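Local coordinates for protein thermotoga maritima TmcAL (Thermotoga maritima, PDB 5Y0T) that belongs to the HIGH nucleotidyl transferase family of the HUP clan and holds adenosine-5'-rp-alpha-thio-triphosphate in a pocket, at residues 360-365 and 382-387; 366-371 and 412-417; 12-17 and 211-216; 55-60 and 234-239. All blocks are in the same frame, centred on the assembly; numbering follows the deposited sequence.

Contact 1 (360-365 and 382-387)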
# COMPACT_ATOMS: atom_id res chain seq x y z
N PRO A 360 13.68 -23.35 17.27
CA PRO A 360 12.88 -24.31 16.49
C PRO A 360 13.29 -24.28 15.02
O PRO A 360 13.53 -23.20 14.48
CB PRO A 360 11.44 -23.81 16.66
CG PRO A 360 11.47 -22.99 17.90
CD PRO A 360 12.83 -22.34 17.92
N ILE A 361 13.38 -25.45 14.40
CA ILE A 361 13.76 -25.52 12.99
C ILE A 361 12.51 -25.66 12.13
O ILE A 361 11.69 -26.55 12.37
CB ILE A 361 14.72 -26.71 12.75
CG1 ILE A 361 16.06 -26.44 13.44
CG2 ILE A 361 14.92 -26.96 11.26
CD1 ILE A 361 16.85 -27.69 13.74
N VAL A 362 12.36 -24.77 11.16
CA VAL A 362 11.22 -24.81 10.24
C VAL A 362 11.71 -25.30 8.88
O VAL A 362 12.51 -24.63 8.24
CB VAL A 362 10.56 -23.41 10.10
CG1 VAL A 362 9.41 -23.45 9.08
CG2 VAL A 362 10.07 -22.90 11.46
N THR A 363 11.25 -26.48 8.46
CA THR A 363 11.51 -26.98 7.11
C THR A 363 10.21 -26.84 6.32
O THR A 363 10.16 -26.20 5.27
CB THR A 363 12.00 -28.47 7.08
OG1 THR A 363 11.23 -29.26 7.99
CG2 THR A 363 13.46 -28.56 7.47
N ASN A 364 9.17 -27.46 6.84
CA ASN A 364 7.87 -27.46 6.20
C ASN A 364 7.06 -26.27 6.71
O ASN A 364 6.54 -26.31 7.83
CB ASN A 364 7.18 -28.79 6.51
CG ASN A 364 5.96 -29.04 5.65
OD1 ASN A 364 5.33 -28.12 5.13
ND2 ASN A 364 5.58 -30.33 5.52
N MET A 365 6.89 -25.26 5.87
CA MET A 365 6.24 -24.02 6.33
C MET A 365 4.77 -24.26 6.67
O MET A 365 4.23 -23.63 7.58
CB MET A 365 6.38 -22.93 5.27
CG MET A 365 7.70 -22.15 5.35
SD MET A 365 7.88 -21.17 6.86
CE MET A 365 6.91 -19.71 6.43
N GLN A 382 4.70 -14.63 20.33
CA GLN A 382 4.17 -13.53 19.52
C GLN A 382 5.26 -12.99 18.59
O GLN A 382 4.99 -12.71 17.43
CB GLN A 382 3.61 -12.42 20.41
CG GLN A 382 2.71 -11.43 19.65
CD GLN A 382 1.81 -12.11 18.60
OE1 GLN A 382 1.88 -11.79 17.41
NE2 GLN A 382 0.96 -13.06 19.04
N LEU A 383 6.49 -12.87 19.08
CA LEU A 383 7.59 -12.38 18.24
C LEU A 383 7.88 -13.34 17.08
O LEU A 383 8.08 -12.92 15.91
CB LEU A 383 8.85 -12.18 19.08
CG LEU A 383 10.03 -11.54 18.35
CD1 LEU A 383 9.64 -10.17 17.79
CD2 LEU A 383 11.19 -11.42 19.32
N PHE A 384 7.88 -14.63 17.39
CA PHE A 384 8.04 -15.69 16.38
C PHE A 384 7.00 -15.48 15.28
O PHE A 384 7.34 -15.42 14.10
CB PHE A 384 7.90 -17.06 17.06
CG PHE A 384 8.06 -18.27 16.15
CD1 PHE A 384 7.18 -18.51 15.10
CD2 PHE A 384 9.05 -19.21 16.41
CE1 PHE A 384 7.31 -19.65 14.31
CE2 PHE A 384 9.17 -20.36 15.63
CZ PHE A 384 8.31 -20.57 14.57
N LEU A 385 5.73 -15.37 15.67
CA LEU A 385 4.67 -15.20 14.69
C LEU A 385 4.83 -13.92 13.87
O LEU A 385 4.64 -13.94 12.65
CB LEU A 385 3.29 -15.23 15.37
CG LEU A 385 2.89 -16.60 15.95
CD1 LEU A 385 1.58 -16.51 16.76
CD2 LEU A 385 2.78 -17.65 14.85
N GLU A 386 5.17 -12.81 14.53
CA GLU A 386 5.41 -11.55 13.81
C GLU A 386 6.59 -11.63 12.86
O GLU A 386 6.51 -11.15 11.71
CB GLU A 386 5.60 -10.39 14.81
CG GLU A 386 4.32 -10.11 15.59
CD GLU A 386 4.41 -8.94 16.55
OE1 GLU A 386 5.47 -8.28 16.62
OE2 GLU A 386 3.42 -8.68 17.26
N GLN A 387 7.68 -12.24 13.30
CA GLN A 387 8.85 -12.36 12.45
C GLN A 387 8.54 -13.19 11.20
O GLN A 387 8.84 -12.77 10.08
CB GLN A 387 10.03 -12.98 13.23
CG GLN A 387 10.65 -12.04 14.24
CD GLN A 387 11.79 -12.68 15.04
OE1 GLN A 387 11.96 -13.90 15.03
NE2 GLN A 387 12.57 -11.85 15.73
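Phe-384, on helix 381-399, reaches across to Pro-360 and Val-362 and carries the whole contact, with about 97 Å² buried between the two segments. CB leaves the helix in the direction of the strand, and CG stands opposite the backbone N (chi1 -179°), which carries the ring out to the strand. CD2 is still 4.7 Å from Pro-360 CG; the next atom along that side, CE2, closes to 4.2 Å of the same CG. The proline carbon lies at the ring edge, close to the ring plane, while the two side chains pass each other heading in opposite directions. At the tip, Phe-384 CZ comes within 4.3 Å of Val-362 CG2, which approaches at an oblique slant. Strand 361-362 pairs in parallel with strand 337-343, helix 346-356 making the link of a beta-alpha-beta crossover, and Pro-360 and Val-362 both bond through their backbones to Ile-337. Alternation along the extended chain turns these two toward helix 381-399 and sends Ile-361 the other way, onto helix 346-356. The long phenylalanine spans the 9.9 Å between the CA atoms of Pro-360 and Phe-384, and the compact apolar proline and valine offer carbon surface to its ring. Tyr-336 meets the Phe-384 ring edge-to-face, and Leu-372 of helix 368-374 also packs on it.

Contact 2 (366-371 and 412-417)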
# COMPACT_ATOMS: atom_id res chain seq x y z
N SER A 366 4.13 -25.19 5.98
CA SER A 366 2.72 -25.50 6.27
C SER A 366 2.56 -25.99 7.70
O SER A 366 1.45 -26.00 8.23
CB SER A 366 2.18 -26.56 5.29
OG SER A 366 2.10 -26.03 3.98
N LEU A 367 3.65 -26.43 8.31
CA LEU A 367 3.62 -26.89 9.69
C LEU A 367 4.15 -25.88 10.73
O LEU A 367 4.27 -26.23 11.90
CB LEU A 367 4.43 -28.18 9.82
CG LEU A 367 4.05 -29.32 8.86
CD1 LEU A 367 4.88 -30.57 9.15
CD2 LEU A 367 2.56 -29.63 8.92
N TYR A 368 4.53 -24.66 10.33
CA TYR A 368 5.30 -23.87 11.28
C TYR A 368 4.53 -23.53 12.55
O TYR A 368 5.13 -23.40 13.61
CB TYR A 368 5.86 -22.60 10.65
CG TYR A 368 4.96 -21.39 10.48
CD1 TYR A 368 4.53 -20.65 11.58
CD2 TYR A 368 4.65 -20.92 9.22
CE1 TYR A 368 3.74 -19.54 11.42
CE2 TYR A 368 3.87 -19.79 9.05
CZ TYR A 368 3.43 -19.10 10.15
OH TYR A 368 2.66 -17.96 9.97
N ARG A 369 3.20 -23.45 12.46
CA ARG A 369 2.42 -23.18 13.66
C ARG A 369 2.40 -24.38 14.60
O ARG A 369 2.34 -24.21 15.82
CB ARG A 369 0.98 -22.79 13.31
CG ARG A 369 0.90 -21.52 12.50
CD ARG A 369 -0.53 -21.07 12.31
NE ARG A 369 -0.79 -19.88 13.09
CZ ARG A 369 -0.69 -18.64 12.61
NH1 ARG A 369 -0.38 -18.44 11.34
NH2 ARG A 369 -0.92 -17.61 13.41
N LYS A 370 2.43 -25.59 14.03
CA LYS A 370 2.51 -26.79 14.86
C LYS A 370 3.89 -26.88 15.51
O LYS A 370 4.01 -27.26 16.67
CB LYS A 370 2.22 -28.06 14.04
CG LYS A 370 0.78 -28.13 13.55
CD LYS A 370 0.40 -29.52 12.99
CE LYS A 370 -1.12 -29.59 12.78
NZ LYS A 370 -1.60 -30.92 12.32
N VAL A 371 4.92 -26.52 14.75
CA VAL A 371 6.27 -26.48 15.29
C VAL A 371 6.30 -25.56 16.52
O VAL A 371 6.83 -25.93 17.58
CB VAL A 371 7.30 -25.99 14.25
CG1 VAL A 371 8.64 -25.70 14.93
CG2 VAL A 371 7.48 -27.02 13.15
N ARG A 412 4.64 -18.60 -2.20
CA ARG A 412 5.81 -19.44 -2.48
C ARG A 412 6.48 -19.99 -1.23
O ARG A 412 7.09 -21.06 -1.29
CB ARG A 412 6.81 -18.67 -3.36
CG ARG A 412 6.31 -18.59 -4.81
CD ARG A 412 7.14 -17.66 -5.68
NE ARG A 412 8.53 -18.11 -5.89
CZ ARG A 412 8.89 -19.05 -6.76
NH1 ARG A 412 7.97 -19.69 -7.47
NH2 ARG A 412 10.17 -19.36 -6.91
N ASP A 413 6.35 -19.32 -0.09
CA ASP A 413 6.88 -19.95 1.12
C ASP A 413 6.19 -21.27 1.45
O ASP A 413 6.77 -22.14 2.07
CB ASP A 413 6.76 -19.03 2.31
CG ASP A 413 7.79 -17.95 2.27
OD1 ASP A 413 7.39 -16.79 2.12
OD2 ASP A 413 8.99 -18.28 2.35
N PHE A 414 4.91 -21.37 1.13
CA PHE A 414 4.22 -22.63 1.35
C PHE A 414 4.30 -23.61 0.18
O PHE A 414 4.29 -24.82 0.39
CB PHE A 414 2.77 -22.34 1.76
CG PHE A 414 2.70 -21.54 3.02
CD1 PHE A 414 2.85 -22.16 4.26
CD2 PHE A 414 2.58 -20.15 2.98
CE1 PHE A 414 2.83 -21.41 5.44
CE2 PHE A 414 2.56 -19.39 4.17
CZ PHE A 414 2.67 -20.02 5.39
N SER A 415 4.38 -23.09 -1.04
CA SER A 415 4.33 -23.98 -2.20
C SER A 415 5.71 -24.58 -2.54
O SER A 415 5.79 -25.67 -3.09
CB SER A 415 3.74 -23.25 -3.41
OG SER A 415 4.63 -22.27 -3.91
N ILE A 416 6.78 -23.87 -2.20
CA ILE A 416 8.14 -24.32 -2.52
C ILE A 416 8.80 -24.89 -1.28
O ILE A 416 9.07 -24.16 -0.32
CB ILE A 416 9.05 -23.17 -3.03
CG1 ILE A 416 8.40 -22.36 -4.17
CG2 ILE A 416 10.47 -23.70 -3.39
CD1 ILE A 416 8.02 -23.14 -5.40
N HIS A 417 9.07 -26.19 -1.27
CA HIS A 417 9.75 -26.79 -0.12
C HIS A 417 11.26 -26.49 -0.20
O HIS A 417 11.74 -26.06 -1.25
CB HIS A 417 9.45 -28.30 -0.06
CG HIS A 417 8.03 -28.58 0.34
ND1 HIS A 417 7.03 -28.82 -0.58
CD2 HIS A 417 7.43 -28.57 1.55
CE1 HIS A 417 5.88 -28.98 0.06
NE2 HIS A 417 6.10 -28.84 1.35
O HOH W 1 4.86 -25.92 2.85
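Phe-414 supplies nearly all the nonpolar surface by which the short helix 412-415 meets Ser-366 and Tyr-368. The aromatic part is an encounter of two ring edges: Phe-414 CZ lies 3.9 Å from Tyr-368 CE2, each atom near the plane of the other ring, so neither face is used in this meeting. Tyr-368 can offer that edge because its CG sits between the backbone N and the carbonyl carbon (chi1 80°), which directs the ring toward Phe-414 and onto Phe-384, Leu-385 and Ile-388 of helix 381-399. The same rim of Phe-414 then runs along the backbone of Ser-366, with CD1 3.7 Å from Ser-366 N and the serine CA in the ring plane; the serine OG stands 4.0 Å from CD1. A residue this small lets an aromatic ring come right up to the chain.

The polar part goes through water. One molecule accepts from Ser-366 N at a long 3.3 Å and donates to Phe-414 O at 2.8 Å, joining the 3-10 turn before helix 368-374 to helix 412-415. Ser-366 N has a second, weak partner in Asn-364 OD1. The two segments thus meet through ring edges and one shared water, while direct polar bonds, such as those of Asp-413 to Arg-338 and Lys-52, tie helix 412-415 to other parts of the fold.

Contact 3 (12-17 and 211-216). With TAT (adenosine-5'-rp-alpha-thio-triphosphate), chain E.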
# COMPACT_ATOMS: atom_id res chain seq x y z
N PRO A 12 23.59 -11.03 -7.41
CA PRO A 12 23.60 -12.49 -7.52
C PRO A 12 24.89 -13.17 -7.00
O PRO A 12 25.86 -12.47 -6.64
CB PRO A 12 23.48 -12.70 -9.03
CG PRO A 12 24.39 -11.60 -9.56
CD PRO A 12 24.12 -10.40 -8.64
N PHE A 13 24.93 -14.50 -7.02
CA PHE A 13 26.15 -15.22 -6.62
C PHE A 13 27.15 -15.02 -7.72
O PHE A 13 26.91 -15.46 -8.84
CB PHE A 13 25.88 -16.71 -6.40
CG PHE A 13 27.03 -17.46 -5.77
CD1 PHE A 13 28.22 -17.67 -6.46
CD2 PHE A 13 26.91 -17.97 -4.49
CE1 PHE A 13 29.27 -18.36 -5.88
CE2 PHE A 13 27.96 -18.67 -3.90
CZ PHE A 13 29.14 -18.85 -4.59
N HIS A 14 28.29 -14.39 -7.42
CA HIS A 14 29.24 -14.08 -8.49
C HIS A 14 30.61 -14.68 -8.19
O HIS A 14 30.77 -15.46 -7.26
CB HIS A 14 29.34 -12.56 -8.72
CG HIS A 14 29.64 -11.74 -7.50
ND1 HIS A 14 30.64 -12.07 -6.60
CD2 HIS A 14 29.09 -10.60 -7.03
CE1 HIS A 14 30.68 -11.16 -5.64
NE2 HIS A 14 29.75 -10.26 -5.88
N ASN A 15 31.57 -14.35 -9.04
CA ASN A 15 32.90 -14.94 -8.88
C ASN A 15 33.58 -14.56 -7.56
O ASN A 15 34.31 -15.37 -6.99
CB ASN A 15 33.78 -14.52 -10.07
CG ASN A 15 33.33 -15.17 -11.36
OD1 ASN A 15 32.64 -16.19 -11.34
ND2 ASN A 15 33.72 -14.58 -12.49
N GLY A 16 33.33 -13.35 -7.08
CA GLY A 16 33.86 -12.92 -5.80
C GLY A 16 33.31 -13.79 -4.68
O GLY A 16 34.02 -14.14 -3.74
N HIS A 17 32.03 -14.12 -4.79
CA HIS A 17 31.41 -14.98 -3.79
C HIS A 17 32.00 -16.39 -3.83
O HIS A 17 32.17 -17.02 -2.79
CB HIS A 17 29.91 -15.05 -4.03
CG HIS A 17 29.21 -13.75 -3.79
ND1 HIS A 17 28.22 -13.27 -4.62
CD2 HIS A 17 29.36 -12.83 -2.81
CE1 HIS A 17 27.78 -12.12 -4.16
NE2 HIS A 17 28.45 -11.82 -3.06
N THR A 211 26.49 -5.13 -7.32
CA THR A 211 25.71 -3.99 -7.83
C THR A 211 26.08 -3.68 -9.28
O THR A 211 25.21 -3.41 -10.11
CB THR A 211 25.91 -2.73 -6.95
OG1 THR A 211 25.42 -2.99 -5.62
CG2 THR A 211 25.16 -1.54 -7.52
N ALA A 212 27.36 -3.76 -9.62
CA ALA A 212 27.75 -3.57 -11.01
C ALA A 212 27.08 -4.63 -11.90
O ALA A 212 26.61 -4.33 -13.00
CB ALA A 212 29.28 -3.62 -11.17
N ILE A 213 27.03 -5.86 -11.42
CA ILE A 213 26.49 -6.95 -12.23
C ILE A 213 24.99 -6.78 -12.45
O ILE A 213 24.48 -7.03 -13.55
CB ILE A 213 26.78 -8.32 -11.58
CG1 ILE A 213 28.30 -8.56 -11.58
CG2 ILE A 213 26.08 -9.46 -12.34
CD1 ILE A 213 28.70 -9.69 -10.66
N ARG A 214 24.29 -6.33 -11.42
CA ARG A 214 22.87 -6.03 -11.58
C ARG A 214 22.68 -4.92 -12.61
O ARG A 214 21.73 -4.93 -13.38
CB ARG A 214 22.24 -5.66 -10.24
CG ARG A 214 22.14 -6.84 -9.27
CD ARG A 214 21.17 -6.56 -8.11
NE ARG A 214 21.51 -5.33 -7.38
CZ ARG A 214 22.42 -5.24 -6.42
NH1 ARG A 214 23.12 -6.30 -6.06
NH2 ARG A 214 22.65 -4.07 -5.83
N ASN A 215 23.60 -3.96 -12.66
CA ASN A 215 23.50 -2.90 -13.66
C ASN A 215 23.80 -3.42 -15.06
O ASN A 215 23.23 -2.93 -16.04
CB ASN A 215 24.43 -1.73 -13.32
CG ASN A 215 23.88 -0.86 -12.20
OD1 ASN A 215 22.69 -0.94 -11.89
ND2 ASN A 215 24.73 -0.04 -11.61
N LEU A 216 24.70 -4.40 -15.15
CA LEU A 216 24.95 -5.06 -16.43
C LEU A 216 23.68 -5.75 -16.93
O LEU A 216 23.38 -5.71 -18.12
CB LEU A 216 26.10 -6.06 -16.31
CG LEU A 216 27.52 -5.50 -16.15
CD1 LEU A 216 28.49 -6.63 -15.88
CD2 LEU A 216 27.95 -4.70 -17.39
N1 TAT E . 36.56 -11.21 -2.72
C2 TAT E . 36.50 -11.87 -1.55
N3 TAT E . 35.36 -12.04 -0.85
C4 TAT E . 34.19 -11.52 -1.30
C5 TAT E . 34.17 -10.80 -2.57
C6 TAT E . 35.46 -10.65 -3.28
N6 TAT E . 35.54 -10.00 -4.46
N7 TAT E . 32.90 -10.41 -2.78
C8 TAT E . 32.15 -10.86 -1.73
N9 TAT E . 32.93 -11.52 -0.85
PA TAT E . 27.60 -10.96 0.18
PB TAT E . 28.79 -8.41 -0.69
PG TAT E . 29.35 -7.03 -3.16
C1' TAT E . 32.49 -12.14 0.42
O1A TAT E . 29.82 -7.60 -4.49
O1B TAT E . 27.98 -7.22 -0.29
S1G TAT E . 27.20 -10.40 2.00
C2' TAT E . 31.85 -11.08 1.31
O2' TAT E . 32.83 -10.28 1.98
O2A TAT E . 26.60 -11.85 -0.53
O2B TAT E . 30.08 -8.70 0.05
O2G TAT E . 28.01 -6.33 -3.27
C3' TAT E . 31.02 -11.93 2.25
O3' TAT E . 31.81 -12.42 3.34
O3A TAT E . 27.83 -9.70 -0.81
O3B TAT E . 29.09 -8.35 -2.28
O3G TAT E . 30.38 -6.24 -2.38
C4' TAT E . 30.60 -13.10 1.36
O4' TAT E . 31.46 -13.10 0.22
C5' TAT E . 29.15 -12.97 0.88
O5' TAT E . 29.01 -11.72 0.21
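His-14 opens the HIGH-type motif, here His-Asn-Gly-His at residues 14-17, and packs on Ile-213 of helix 210-218 at the edge of the nucleotide pocket. Ile-213 CD1 reaches 3.5 Å from His-14 CB and slants against the imidazole, while its other branch, CG2, touches Pro-12 CG at 3.9 Å. The branched isoleucine therefore serves both residues. Pro-12, preceded by a cis peptide bond, also crosses the aliphatic stem of Arg-214, its CD meeting CG; the charged end of that arginine is taken by Asn-11 O and Glu-46.

The two histidine rings lie face over face, each with an atom of the other above its centre. His-14 N donates to His-17 ND1 (3.0 Å), which fixes how that ring is turned and aims its NE2 at the triphosphate. His-17 NE2 donates to TAT O3A at 3.2 Å, the oxygen bridging the alpha and beta phosphorus atoms. Gly-16, having no side chain, lets the backbone lie against the adenine, its O 3.5 Å from TAT C5. His-14 takes the torsion between backbone N and carbonyl carbon (chi1 53°), and its NE2 donates to the gamma-phosphate oxygen TAT O1A over 3.0 Å at 159°.

Contact 4 (55-60 and 234-239)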
# COMPACT_ATOMS: atom_id res chain seq x y z
N ARG A 55 18.32 -18.53 -5.39
CA ARG A 55 19.66 -18.23 -4.88
C ARG A 55 20.12 -19.29 -3.86
O ARG A 55 21.30 -19.60 -3.78
CB ARG A 55 19.71 -16.80 -4.31
CG ARG A 55 20.00 -15.75 -5.40
CD ARG A 55 19.47 -14.35 -5.05
NE ARG A 55 19.77 -13.96 -3.67
CZ ARG A 55 18.84 -13.82 -2.74
NH1 ARG A 55 17.56 -13.99 -3.05
NH2 ARG A 55 19.18 -13.49 -1.50
N ALA A 56 19.18 -19.87 -3.11
CA ALA A 56 19.52 -21.00 -2.23
C ALA A 56 20.08 -22.18 -3.03
O ALA A 56 21.06 -22.82 -2.64
CB ALA A 56 18.30 -21.44 -1.41
N GLU A 57 19.45 -22.47 -4.16
CA GLU A 57 19.92 -23.59 -4.97
C GLU A 57 21.32 -23.33 -5.50
O GLU A 57 22.17 -24.24 -5.52
CB GLU A 57 18.96 -23.88 -6.14
CG GLU A 57 19.41 -25.07 -6.93
CD GLU A 57 18.50 -25.42 -8.09
OE1 GLU A 57 17.33 -25.00 -8.11
OE2 GLU A 57 18.99 -26.12 -9.00
N ILE A 58 21.58 -22.11 -5.96
CA ILE A 58 22.95 -21.76 -6.38
C ILE A 58 23.96 -21.95 -5.25
O ILE A 58 25.04 -22.52 -5.46
CB ILE A 58 23.04 -20.30 -6.89
CG1 ILE A 58 22.13 -20.09 -8.11
CG2 ILE A 58 24.49 -19.94 -7.22
CD1 ILE A 58 21.88 -18.61 -8.47
N ALA A 59 23.60 -21.54 -4.04
CA ALA A 59 24.53 -21.66 -2.91
C ALA A 59 24.88 -23.14 -2.69
O ALA A 59 26.05 -23.50 -2.54
CB ALA A 59 23.92 -21.04 -1.64
N LEU A 60 23.86 -23.99 -2.72
CA LEU A 60 24.07 -25.43 -2.62
C LEU A 60 25.00 -25.94 -3.71
O LEU A 60 25.91 -26.74 -3.45
CB LEU A 60 22.75 -26.18 -2.70
CG LEU A 60 21.75 -25.86 -1.59
CD1 LEU A 60 20.51 -26.77 -1.74
CD2 LEU A 60 22.39 -26.01 -0.20
N PHE A 234 24.98 -18.48 -13.34
CA PHE A 234 24.44 -17.91 -14.57
C PHE A 234 23.30 -18.77 -15.11
O PHE A 234 22.30 -18.25 -15.60
CB PHE A 234 25.54 -17.79 -15.63
CG PHE A 234 25.09 -17.07 -16.88
CD1 PHE A 234 24.84 -15.70 -16.85
CD2 PHE A 234 24.88 -17.76 -18.06
CE1 PHE A 234 24.41 -15.03 -17.99
CE2 PHE A 234 24.44 -17.09 -19.21
CZ PHE A 234 24.21 -15.73 -19.17
N GLU A 235 23.46 -20.09 -15.03
CA GLU A 235 22.45 -21.02 -15.54
C GLU A 235 21.12 -20.83 -14.80
O GLU A 235 20.07 -20.75 -15.43
CB GLU A 235 22.93 -22.47 -15.39
CG GLU A 235 22.25 -23.44 -16.34
CD GLU A 235 22.57 -23.14 -17.80
OE1 GLU A 235 23.69 -22.68 -18.09
OE2 GLU A 235 21.68 -23.36 -18.65
N ILE A 236 21.18 -20.70 -13.48
CA ILE A 236 19.97 -20.53 -12.70
C ILE A 236 19.35 -19.14 -12.96
O ILE A 236 18.12 -18.99 -13.02
CB ILE A 236 20.24 -20.71 -11.19
CG1 ILE A 236 20.67 -22.15 -10.86
CG2 ILE A 236 19.02 -20.31 -10.37
CD1 ILE A 236 19.60 -23.17 -10.99
N LEU A 237 20.21 -18.14 -13.09
CA LEU A 237 19.77 -16.78 -13.43
C LEU A 237 18.98 -16.79 -14.74
O LEU A 237 17.89 -16.22 -14.83
CB LEU A 237 20.97 -15.84 -13.54
CG LEU A 237 20.66 -14.41 -14.00
CD1 LEU A 237 19.81 -13.69 -12.95
CD2 LEU A 237 21.93 -13.64 -14.29
N MET A 238 19.53 -17.45 -15.75
CA MET A 238 18.84 -17.59 -17.04
C MET A 238 17.53 -18.37 -16.91
O MET A 238 16.53 -18.03 -17.56
CB MET A 238 19.76 -18.28 -18.06
CG MET A 238 20.93 -17.42 -18.51
SD MET A 238 20.40 -15.94 -19.40
CE MET A 238 20.75 -14.65 -18.21
N ARG A 239 17.54 -19.41 -16.08
CA ARG A 239 16.34 -20.20 -15.81
C ARG A 239 15.21 -19.33 -15.29
O ARG A 239 14.06 -19.42 -15.76
CB ARG A 239 16.62 -21.31 -14.78
CG ARG A 239 15.41 -22.20 -14.47
CD ARG A 239 15.64 -23.07 -13.25
NE ARG A 239 15.45 -22.33 -12.01
CZ ARG A 239 15.82 -22.76 -10.81
NH1 ARG A 239 16.42 -23.94 -10.69
NH2 ARG A 239 15.59 -22.01 -9.73
O HOH W 2 15.70 -23.17 -6.96
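Glu-57 and Arg-239 form a salt bridge across an antiparallel helix pair, helix 52-61 against helix 231-242, whose short segments run at 161° with axes 9.9 Å apart. Arg-239 NH1 donates to Glu-57 OE1 at 2.9 Å and almost straight (176°). The oxygen lies in the guanidinium plane at its edge, but the N-H meets OE1 from above the carboxylate plane, the two planes being 47° apart, which is consistent with a single direct bond rather than a paired one. A water completes the grip, donating to Glu-57 OE1 at 2.7 Å and accepting from Arg-239 NH2. Arg-61 pairs with the other carboxylate oxygen, OE2, and two positive partners would be expected to steady the negative charge of this buried glutamate.

Length suits both ionic residues: Glu-57 is extended beyond CG, and Arg-239 bends at its third torsion, bringing NH1 to Glu-57 OE1. Beneath the bridge, Ile-236 CG2 lies 3.9 Å under a guanidinium face, towards its rim, and Ile-236 CD1 comes 3.6 Å from Glu-57 OE2. Ile-58 and Ile-236 then fill the space between the helices as they slide past each other, and Ile-58 CG1 rests 3.7 Å from Ile-236 CB.

How the contacts relate
The four contacts fall into two touching pairs. Contacts 1 and 2 have centres 9 Å apart and alternate along the chain; Met-365 joins them, its CB 3.3 Å from Asp-413 O. Contacts 3 and 4, with centres 13 Å apart, also alternate, and Phe-13 CB meets Ile-58 CG2 at 3.6 Å. Only contact 3 includes residues of the nucleotide pocket. Contact 4 adjoins it, the Ile-58 side chain about 11 Å from the ligand. Contacts 1 and 2 are remote, each centre about 31 Å from that of contact 3, with contact 1 on the opposite side of the chain's centre. Contacts 2 and 4 approach to about 7 Å between nearest atoms without touching.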